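Local coordinates for Lmo0325 protein (Listeria monocytogenes EGD-e, PDB 4RYK) that probably binds DNA through an N-terminal helix-turn-helix domain and acts as a transcriptional regulator of the Rgg type, with a helical C-terminal domain, at residues K104-R109 with V115-L120; K147-Y152 with S172-E177; A208-E213 with N224-K229. All coordinates share one frame; numbering follows the deposited sequence.

Contact 1: K104-R109 with V115-L120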
loop_
_atom_site.group_PDB
_atom_site.type_symbol
_atom_site.label_atom_id
_atom_site.label_comp_id
_atom_site.label_asym_id
_atom_site.label_seq_id
_atom_site.Cartn_x
_atom_site.Cartn_y
_atom_site.Cartn_z
ATOM N N LYS A 104 -23.531 16.447 -5.544
ATOM C CA LYS A 104 -22.395 16.683 -6.435
ATOM C C LYS A 104 -22.353 15.681 -7.578
ATOM O O LYS A 104 -22.403 16.071 -8.734
ATOM C CB LYS A 104 -21.080 16.646 -5.660
ATOM C CG LYS A 104 -19.829 16.615 -6.540
ATOM C CD LYS A 104 -18.590 17.149 -5.833
ATOM C CE LYS A 104 -18.165 16.291 -4.651
ATOM N NZ LYS A 104 -17.342 15.123 -5.075
ATOM N N ILE A 105 -22.292 14.388 -7.260
ATOM C CA ILE A 105 -22.182 13.368 -8.301
ATOM C C ILE A 105 -23.406 13.343 -9.209
ATOM O O ILE A 105 -23.337 12.928 -10.356
ATOM C CB ILE A 105 -21.892 11.942 -7.746
ATOM C CG1 ILE A 105 -23.087 11.338 -7.055
ATOM C CG2 ILE A 105 -20.732 11.937 -6.758
ATOM C CD1 ILE A 105 -22.731 10.037 -6.394
ATOM N N THR A 106 -24.527 13.788 -8.686
ATOM C CA THR A 106 -25.704 13.980 -9.494
ATOM C C THR A 106 -25.501 15.025 -10.603
ATOM O O THR A 106 -25.995 14.828 -11.706
ATOM C CB THR A 106 -26.903 14.341 -8.597
ATOM O OG1 THR A 106 -27.473 13.128 -8.099
ATOM C CG2 THR A 106 -27.962 15.119 -9.347
ATOM N N LEU A 107 -24.793 16.124 -10.327
ATOM C CA LEU A 107 -24.602 17.178 -11.349
ATOM C C LEU A 107 -23.714 16.749 -12.530
ATOM O O LEU A 107 -23.911 17.195 -13.654
ATOM C CB LEU A 107 -24.092 18.474 -10.719
ATOM C CG LEU A 107 -25.073 19.022 -9.690
ATOM C CD1 LEU A 107 -24.525 20.332 -9.144
ATOM C CD2 LEU A 107 -26.491 19.176 -10.261
ATOM N N GLU A 108 -22.755 15.872 -12.290
ATOM C CA GLU A 108 -22.051 15.225 -13.399
ATOM C C GLU A 108 -23.027 14.353 -14.247
ATOM O O GLU A 108 -23.014 14.401 -15.475
ATOM C CB GLU A 108 -20.869 14.397 -12.864
ATOM C CG GLU A 108 -20.969 12.904 -13.118
ATOM C CD GLU A 108 -20.413 12.064 -11.999
ATOM O OE1 GLU A 108 -19.425 12.495 -11.372
ATOM O OE2 GLU A 108 -20.981 10.972 -11.755
ATOM N N ARG A 109 -23.873 13.577 -13.561
ATOM C CA ARG A 109 -24.793 12.574 -14.160
ATOM C C ARG A 109 -24.312 11.800 -15.389
ATOM O O ARG A 109 -25.002 11.672 -16.390
ATOM C CB ARG A 109 -26.184 13.152 -14.401
ATOM C CG ARG A 109 -27.263 12.574 -13.483
ATOM C CD ARG A 109 -28.578 13.334 -13.602
ATOM N NE ARG A 109 -28.403 14.775 -13.373
ATOM C CZ ARG A 109 -28.062 15.681 -14.301
ATOM N NH1 ARG A 109 -27.841 15.336 -15.578
ATOM N NH2 ARG A 109 -27.930 16.957 -13.940
ATOM N N VAL A 115 -25.154 3.271 -9.728
ATOM C CA VAL A 115 -24.916 2.352 -8.604
ATOM C C VAL A 115 -24.363 3.102 -7.430
ATOM O O VAL A 115 -24.784 2.889 -6.320
ATOM C CB VAL A 115 -23.963 1.233 -8.959
ATOM C CG1 VAL A 115 -23.817 0.260 -7.811
ATOM C CG2 VAL A 115 -24.553 0.505 -10.090
ATOM N N ARG A 116 -23.435 4.012 -7.670
ATOM C CA ARG A 116 -22.883 4.793 -6.558
ATOM C C ARG A 116 -23.944 5.637 -5.933
ATOM O O ARG A 116 -24.024 5.739 -4.698
ATOM C CB ARG A 116 -21.709 5.631 -7.024
ATOM C CG ARG A 116 -20.484 4.769 -7.272
ATOM C CD ARG A 116 -19.303 5.607 -7.719
ATOM N NE ARG A 116 -18.038 4.868 -7.872
ATOM C CZ ARG A 116 -16.878 5.490 -8.059
ATOM N NH1 ARG A 116 -16.843 6.819 -8.115
ATOM N NH2 ARG A 116 -15.755 4.806 -8.220
ATOM N N LYS A 117 -24.785 6.233 -6.758
ATOM C CA LYS A 117 -25.921 7.016 -6.218
ATOM C C LYS A 117 -26.875 6.165 -5.428
ATOM O O LYS A 117 -27.351 6.585 -4.379
ATOM C CB LYS A 117 -26.673 7.720 -7.319
ATOM C CG LYS A 117 -25.834 8.824 -7.924
ATOM C CD LYS A 117 -26.632 9.721 -8.849
ATOM C CE LYS A 117 -26.905 9.088 -10.188
ATOM N NZ LYS A 117 -26.761 10.136 -11.246
ATOM N N ALA A 118 -27.124 4.947 -5.902
ATOM C CA ALA A 118 -28.031 4.056 -5.168
ATOM C C ALA A 118 -27.442 3.731 -3.803
ATOM O O ALA A 118 -28.133 3.670 -2.791
ATOM C CB ALA A 118 -28.320 2.793 -5.980
ATOM N N ILE A 119 -26.132 3.555 -3.748
ATOM C CA ILE A 119 -25.496 3.236 -2.466
ATOM C C ILE A 119 -25.686 4.372 -1.469
ATOM O O ILE A 119 -26.083 4.179 -0.311
ATOM C CB ILE A 119 -24.008 2.859 -2.671
ATOM C CG1 ILE A 119 -23.938 1.403 -3.168
ATOM C CG2 ILE A 119 -23.212 2.965 -1.382
ATOM C CD1 ILE A 119 -22.633 1.087 -3.816
ATOM N N LEU A 120 -25.433 5.566 -1.939
ATOM C CA LEU A 120 -25.598 6.722 -1.130
ATOM C C LEU A 120 -27.053 6.893 -0.670
ATOM O O LEU A 120 -27.306 7.191 0.487
ATOM C CB LEU A 120 -25.170 7.935 -1.937
ATOM C CG LEU A 120 -23.732 8.419 -1.866
ATOM C CD1 LEU A 120 -23.535 9.506 -2.907
ATOM C CD2 LEU A 120 -23.409 8.995 -0.502
#

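Contact 2: K147-Y152 with S172-E177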
loop_
_atom_site.group_PDB
_atom_site.type_symbol
_atom_site.label_atom_id
_atom_site.label_comp_id
_atom_site.label_asym_id
_atom_site.label_seq_id
_atom_site.Cartn_x
_atom_site.Cartn_y
_atom_site.Cartn_z
ATOM N N LYS A 147 -32.432 -3.058 -6.097
ATOM C CA LYS A 147 -32.500 -3.599 -7.432
ATOM C C LYS A 147 -31.399 -3.044 -8.340
ATOM O O LYS A 147 -30.795 -3.772 -9.135
ATOM C CB LYS A 147 -33.861 -3.300 -8.032
ATOM C CG LYS A 147 -34.032 -3.832 -9.442
ATOM C CD LYS A 147 -35.484 -3.674 -9.872
ATOM C CE LYS A 147 -35.611 -3.540 -11.385
ATOM N NZ LYS A 147 -35.104 -4.771 -12.030
ATOM N N ILE A 148 -31.157 -1.749 -8.263
ATOM C CA ILE A 148 -30.105 -1.158 -9.089
ATOM C C ILE A 148 -28.742 -1.800 -8.786
ATOM O O ILE A 148 -27.965 -2.094 -9.669
ATOM C CB ILE A 148 -30.052 0.360 -8.896
ATOM C CG1 ILE A 148 -31.169 1.015 -9.701
ATOM C CG2 ILE A 148 -28.709 0.937 -9.352
ATOM C CD1 ILE A 148 -31.429 2.458 -9.288
ATOM N N ILE A 149 -28.468 -2.013 -7.524
ATOM C CA ILE A 149 -27.186 -2.549 -7.110
ATOM C C ILE A 149 -27.098 -4.018 -7.527
ATOM O O ILE A 149 -26.132 -4.447 -8.124
ATOM C CB ILE A 149 -27.025 -2.413 -5.586
ATOM C CG1 ILE A 149 -26.933 -0.937 -5.225
ATOM C CG2 ILE A 149 -25.793 -3.196 -5.110
ATOM C CD1 ILE A 149 -27.294 -0.659 -3.776
ATOM N N HIS A 150 -28.145 -4.775 -7.229
ATOM C CA HIS A 150 -28.219 -6.165 -7.667
ATOM C C HIS A 150 -27.983 -6.302 -9.163
ATOM O O HIS A 150 -27.206 -7.166 -9.605
ATOM C CB HIS A 150 -29.578 -6.795 -7.333
ATOM C CG HIS A 150 -29.771 -8.116 -7.986
ATOM N ND1 HIS A 150 -30.271 -8.244 -9.269
ATOM C CD2 HIS A 150 -29.439 -9.362 -7.582
ATOM C CE1 HIS A 150 -30.272 -9.525 -9.610
ATOM N NE2 HIS A 150 -29.784 -10.225 -8.600
ATOM N N ASP A 151 -28.673 -5.469 -9.926
ATOM C CA ASP A 151 -28.663 -5.616 -11.382
ATOM C C ASP A 151 -27.349 -5.166 -12.006
ATOM O O ASP A 151 -27.018 -5.608 -13.099
ATOM C CB ASP A 151 -29.773 -4.813 -12.037
ATOM C CG ASP A 151 -31.162 -5.403 -11.795
ATOM O OD1 ASP A 151 -31.258 -6.509 -11.250
ATOM O OD2 ASP A 151 -32.140 -4.732 -12.142
ATOM N N TYR A 152 -26.638 -4.258 -11.361
ATOM C CA TYR A 152 -25.298 -3.906 -11.818
ATOM C C TYR A 152 -24.333 -5.108 -11.721
ATOM O O TYR A 152 -23.596 -5.409 -12.640
ATOM C CB TYR A 152 -24.729 -2.749 -10.972
ATOM C CG TYR A 152 -23.281 -2.454 -11.323
ATOM C CD1 TYR A 152 -22.961 -1.799 -12.512
ATOM C CD2 TYR A 152 -22.242 -2.866 -10.511
ATOM C CE1 TYR A 152 -21.647 -1.568 -12.894
ATOM C CE2 TYR A 152 -20.911 -2.598 -10.847
ATOM C CZ TYR A 152 -20.607 -1.941 -12.036
ATOM O OH TYR A 152 -19.282 -1.701 -12.442
ATOM N N SER A 172 -26.051 -7.497 2.201
ATOM C CA SER A 172 -27.259 -7.850 2.927
ATOM C C SER A 172 -28.519 -7.643 2.053
ATOM O O SER A 172 -29.598 -8.098 2.395
ATOM C CB SER A 172 -27.329 -7.035 4.242
ATOM O OG SER A 172 -27.580 -5.641 4.003
ATOM N N PHE A 173 -28.386 -6.966 0.915
ATOM C CA PHE A 173 -29.530 -6.787 0.029
ATOM C C PHE A 173 -29.909 -8.022 -0.768
ATOM O O PHE A 173 -30.970 -8.053 -1.349
ATOM C CB PHE A 173 -29.302 -5.638 -0.950
ATOM C CG PHE A 173 -28.932 -4.340 -0.289
ATOM C CD1 PHE A 173 -29.432 -4.006 0.964
ATOM C CD2 PHE A 173 -28.092 -3.449 -0.925
ATOM C CE1 PHE A 173 -29.099 -2.805 1.559
ATOM C CE2 PHE A 173 -27.757 -2.248 -0.338
ATOM C CZ PHE A 173 -28.249 -1.925 0.910
ATOM N N PHE A 174 -29.071 -9.041 -0.806
ATOM C CA PHE A 174 -29.308 -10.150 -1.723
ATOM C C PHE A 174 -29.758 -11.386 -0.972
ATOM O O PHE A 174 -29.374 -11.587 0.170
ATOM C CB PHE A 174 -28.044 -10.484 -2.481
ATOM C CG PHE A 174 -27.283 -9.281 -2.988
ATOM C CD1 PHE A 174 -27.906 -8.310 -3.736
ATOM C CD2 PHE A 174 -25.940 -9.165 -2.738
ATOM C CE1 PHE A 174 -27.187 -7.229 -4.222
ATOM C CE2 PHE A 174 -25.212 -8.067 -3.182
ATOM C CZ PHE A 174 -25.851 -7.099 -3.945
ATOM N N GLU A 175 -30.538 -12.235 -1.633
ATOM C CA GLU A 175 -30.805 -13.573 -1.105
ATOM C C GLU A 175 -29.504 -14.360 -0.978
ATOM O O GLU A 175 -28.503 -14.097 -1.677
ATOM C CB GLU A 175 -31.709 -14.356 -2.051
ATOM C CG GLU A 175 -33.001 -13.650 -2.365
ATOM C CD GLU A 175 -33.909 -14.487 -3.235
ATOM O OE1 GLU A 175 -33.463 -14.919 -4.339
ATOM O OE2 GLU A 175 -35.063 -14.706 -2.803
ATOM N N GLU A 176 -29.543 -15.362 -0.120
ATOM C CA GLU A 176 -28.382 -16.155 0.184
ATOM C C GLU A 176 -27.783 -16.800 -1.046
ATOM O O GLU A 176 -26.570 -16.813 -1.194
ATOM C CB GLU A 176 -28.700 -17.217 1.212
ATOM C CG GLU A 176 -27.436 -17.886 1.740
ATOM C CD GLU A 176 -27.678 -18.726 3.003
ATOM O OE1 GLU A 176 -28.746 -18.602 3.641
ATOM O OE2 GLU A 176 -26.795 -19.520 3.375
ATOM N N GLU A 177 -28.613 -17.305 -1.952
ATOM C CA GLU A 177 -28.073 -17.966 -3.120
ATOM C C GLU A 177 -27.231 -17.001 -3.949
ATOM O O GLU A 177 -26.204 -17.360 -4.485
ATOM C CB GLU A 177 -29.192 -18.525 -3.987
ATOM C CG GLU A 177 -28.692 -19.439 -5.073
ATOM C CD GLU A 177 -29.778 -19.751 -6.131
ATOM O OE1 GLU A 177 -31.023 -19.754 -5.831
ATOM O OE2 GLU A 177 -29.350 -19.950 -7.294
#

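Contact 3: A208-E213 with N224-K229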
loop_
_atom_site.group_PDB
_atom_site.type_symbol
_atom_site.label_atom_id
_atom_site.label_comp_id
_atom_site.label_asym_id
_atom_site.label_seq_id
_atom_site.Cartn_x
_atom_site.Cartn_y
_atom_site.Cartn_z
ATOM N N ALA A 208 -12.938 -10.209 6.701
ATOM C CA ALA A 208 -13.183 -10.002 8.144
ATOM C C ALA A 208 -14.647 -9.720 8.421
ATOM O O ALA A 208 -15.236 -10.339 9.300
ATOM C CB ALA A 208 -12.380 -8.844 8.651
ATOM N N ASN A 209 -15.226 -8.802 7.645
ATOM C CA ASN A 209 -16.656 -8.466 7.786
ATOM C C ASN A 209 -17.588 -9.625 7.584
ATOM O O ASN A 209 -18.551 -9.794 8.339
ATOM C CB ASN A 209 -17.077 -7.332 6.860
ATOM C CG ASN A 209 -16.571 -5.981 7.330
ATOM O OD1 ASN A 209 -16.064 -5.826 8.428
ATOM N ND2 ASN A 209 -16.726 -4.992 6.493
ATOM N N LEU A 210 -17.316 -10.421 6.564
ATOM C CA LEU A 210 -18.149 -11.597 6.312
ATOM C C LEU A 210 -18.021 -12.641 7.412
ATOM O O LEU A 210 -19.023 -13.236 7.833
ATOM C CB LEU A 210 -17.748 -12.261 5.023
ATOM C CG LEU A 210 -18.012 -11.445 3.770
ATOM C CD1 LEU A 210 -17.534 -12.241 2.555
ATOM C CD2 LEU A 210 -19.490 -11.068 3.639
ATOM N N THR A 211 -16.787 -12.866 7.872
ATOM C CA THR A 211 -16.554 -13.867 8.890
ATOM C C THR A 211 -17.351 -13.468 10.127
ATOM O O THR A 211 -18.006 -14.295 10.760
ATOM C CB THR A 211 -15.070 -14.003 9.219
ATOM O OG1 THR A 211 -14.326 -14.346 8.043
ATOM C CG2 THR A 211 -14.832 -15.047 10.230
ATOM N N ASP A 212 -17.259 -12.197 10.479
ATOM C CA ASP A 212 -17.949 -11.652 11.638
ATOM C C ASP A 212 -19.448 -11.891 11.494
ATOM O O ASP A 212 -20.115 -12.376 12.419
ATOM C CB ASP A 212 -17.666 -10.151 11.762
ATOM C CG ASP A 212 -18.316 -9.524 12.998
ATOM O OD1 ASP A 212 -19.531 -9.276 12.969
ATOM O OD2 ASP A 212 -17.622 -9.266 14.000
ATOM N N GLU A 213 -19.977 -11.579 10.322
ATOM C CA GLU A 213 -21.439 -11.709 10.117
ATOM C C GLU A 213 -21.887 -13.161 10.111
ATOM O O GLU A 213 -22.981 -13.487 10.581
ATOM C CB GLU A 213 -21.883 -10.996 8.838
ATOM C CG GLU A 213 -23.370 -10.646 8.835
ATOM C CD GLU A 213 -23.701 -9.653 9.936
ATOM O OE1 GLU A 213 -23.220 -8.495 9.859
ATOM O OE2 GLU A 213 -24.386 -10.049 10.900
ATOM N N ASN A 224 -15.821 -20.655 8.802
ATOM C CA ASN A 224 -14.528 -21.306 8.636
ATOM C C ASN A 224 -13.994 -21.116 7.252
ATOM O O ASN A 224 -12.814 -20.845 7.081
ATOM C CB ASN A 224 -14.601 -22.809 8.974
ATOM C CG ASN A 224 -14.400 -23.066 10.463
ATOM O OD1 ASN A 224 -13.387 -22.677 11.012
ATOM N ND2 ASN A 224 -15.381 -23.652 11.129
ATOM N N LEU A 225 -14.851 -21.210 6.251
ATOM C CA LEU A 225 -14.346 -21.020 4.886
ATOM C C LEU A 225 -13.805 -19.635 4.676
ATOM O O LEU A 225 -12.709 -19.445 4.119
ATOM C CB LEU A 225 -15.428 -21.318 3.845
ATOM C CG LEU A 225 -15.800 -22.803 3.830
ATOM C CD1 LEU A 225 -17.001 -23.071 2.945
ATOM C CD2 LEU A 225 -14.612 -23.685 3.448
ATOM N N VAL A 226 -14.581 -18.645 5.104
ATOM C CA VAL A 226 -14.196 -17.266 4.897
ATOM C C VAL A 226 -12.965 -16.885 5.747
ATOM O O VAL A 226 -12.079 -16.186 5.273
ATOM C CB VAL A 226 -15.362 -16.315 5.165
ATOM C CG1 VAL A 226 -14.918 -14.889 4.947
ATOM C CG2 VAL A 226 -16.517 -16.611 4.218
ATOM N N LEU A 227 -12.914 -17.365 6.988
ATOM C CA LEU A 227 -11.747 -17.158 7.825
ATOM C C LEU A 227 -10.484 -17.671 7.153
ATOM O O LEU A 227 -9.439 -16.999 7.185
ATOM C CB LEU A 227 -11.909 -17.827 9.201
ATOM C CG LEU A 227 -10.680 -17.805 10.122
ATOM C CD1 LEU A 227 -10.223 -16.393 10.448
ATOM C CD2 LEU A 227 -10.956 -18.496 11.429
ATOM N N GLU A 228 -10.555 -18.849 6.543
ATOM C CA GLU A 228 -9.376 -19.407 5.866
ATOM C C GLU A 228 -8.879 -18.433 4.773
ATOM O O GLU A 228 -7.662 -18.280 4.538
ATOM C CB GLU A 228 -9.725 -20.801 5.347
ATOM C CG GLU A 228 -8.738 -21.468 4.402
ATOM C CD GLU A 228 -9.374 -22.604 3.534
ATOM O OE1 GLU A 228 -10.409 -23.233 3.942
ATOM O OE2 GLU A 228 -8.822 -22.859 2.418
ATOM N N LYS A 229 -9.803 -17.734 4.123
ATOM C CA LYS A 229 -9.420 -16.753 3.116
ATOM C C LYS A 229 -8.803 -15.530 3.732
ATOM O O LYS A 229 -7.900 -14.947 3.164
ATOM C CB LYS A 229 -10.610 -16.260 2.314
ATOM C CG LYS A 229 -11.267 -17.321 1.454
ATOM C CD LYS A 229 -10.437 -17.710 0.245
ATOM C CE LYS A 229 -10.733 -19.182 -0.019
ATOM N NZ LYS A 229 -10.363 -19.538 -1.367
#

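Contact 1: K104-R109 with V115-L120
Lys117 and Ile105 carry this contact, the lysine lying with its aliphatic chain against Ile105 and Thr106 on the last turns of helix 95-108. The two side chains run alongside each other, pointing opposite ways, with Lys117 CG 3.7 Å from Ile105 CD1 and 3.8 Å from Ile105 CG1. Further out, Lys117 passes square across the threonine, its CD 3.6 Å from Thr106 OG1. A bend at chi3 (-76°) then turns the amine toward the end of the first helix, and Lys117 NZ comes 3.3 Å from Arg109 CG, a detail to read with care because Arg109 is poorly ordered. The amine has a weak hydrogen bond to Ser113 and a long, weak ion pair with Glu114. Glu108 OE2, 5.9 Å from Lys117 NZ, is not in contact, though its opposite charge may favour the amine slightly.

The two helices form an antiparallel helical hairpin, the axes of these two short segments approaching to 10.7 Å at an angle of 156°, in a domain of the TPR-like Rgg C-terminal family. Arg109, with positive phi, breaks the first helix and starts the tight link to helix 113-132.

One turn on from Lys117, Leu120 reaches tip to tip toward Ile105, Leu120 CD1 to Ile105 CD1 at 3.6 Å. With chi1 at 72°, CG1 of Ile105 is tucked over its own backbone, flanked by N and C, and carries CD1 to both Lys117 and Leu120. Leu120 also packs on Met98, Leu101 and Leu102 of helix 95-108 and on Phe86.

Contact 2: K147-Y152 with S172-E177
Apolar packing makes the whole of this contact: Ile149 and His150 on helix 143-153 meet the consecutive phenylalanines Phe173 and Phe174, and no hydrogen bond crosses between the segments. Ile149 divides its branches between the two rings. Its CD1 approaches Phe173 CE2 at 3.8 Å, coming in at a slant to that ring. The other branch, CG2, stands anti to the backbone N (the CG1 branch has chi1 -67°) and sits 4.1 Å from Phe174 CZ, at the ring edge and near its plane; the Ile149 side chain is roughly perpendicular to that of Phe174.

Phe174 also rests on the backbone side of His150, with Phe174 CE1 3.8 Å from His150 CA and 3.9 Å from His150 CB. With CG anti to the backbone N (chi1 169°), the imidazole lies beside Phe174, turning an edge to its CD1.

Two polar bonds within segment 147-152 organise its surface. His150 ND1 donates to Asp151 OD1 over 2.8 Å at 163°, with the acceptor almost exactly in the ring plane, a bond that helps fix the rotation of the imidazole; it meets OD1 on the anti side, somewhat out of the carboxylate plane. Lys147 NZ forms a salt bridge with Asp151 OD2 (3.0 Å, syn side).

Phe174 meets Phe182 edge-to-face and also touches Phe167, while Ile149 reaches Ile119 and Ile166. Two consecutive phenylalanines in the linker between helices 161-170 and 176-193 thus pack back onto helix 143-153, the one before helix 161-170, joining helices of the all-helical, TPR-like Rgg C-terminal domain.

Contact 3: A208-E213 with N224-K229
Thr211 and Val226 face each other where the two segments come nearest, their CA atoms 5.7 Å apart, and their side chains pass flank to flank, heading opposite ways. The threonine hydroxyl leads: Thr211 OG1 lies 3.2 Å from Val226 CG1, a close oxygen-to-methyl approach. It is there because chi1 of -58° turns OG1 anti to the carbonyl carbon, and from the same place it makes a hydrogen bond back to the carbonyl O of Phe207, one turn earlier. This buried hydroxyl therefore has its polar partner inside its own helix, and no hydrogen bond runs across; Leu227 N, 3.5 Å from Thr211 OG1, is poorly angled for one.

The methyl of the same threonine serves the next residue. Thr211 and Leu227 meet at a slant, CG2 of Thr211 standing 4.2 Å from CB of Leu227, a looser touch. Beside Thr211, Leu210 contributes its CB, 3.9 Å from Val226 CG1, so that one valine methyl is met by both Leu210 and Thr211. That methyl is the branch anti to the valine's backbone N (chi1 180°).

Thr211 and Val226 sit at the crossing, where the axes of the two short segments approach to 8.7 Å in a nearly antiparallel hairpin at 157°. A PEG molecule, probably from the crystallisation liquor, lies about 4 Å from the Val226 side chain between nearest atoms. Around the pair, Tyr183 of helix 176-193 touches both Leu210 and Val226, while Gln253 and Ile256 of helix 243-259 pack on Leu227, placing the hairpin between the helix before it and the helix after.

Overall arrangement
The three contacts follow one another along the helical C-terminal domain, each closing before the next opens. Contacts 1 and 2 touch directly although their centres are 18 Å apart: helices 113-132 and 143-153 are successive, and Val115 CG2 meets Tyr152 CB at 3.4 Å while Ile119 CG1 meets Ile149 CD1 at 4.0 Å. Contact 3 stands apart, about 7 Å from contact 2 and 13 Å from contact 1 between nearest atoms, with helix 176-193 leading from contact 2 to helix 197-216. A bound glycan lies at Thr30 to Ser34 in the helix-turn-helix region, while all three contacts belong to the Rgg-type C-terminal region.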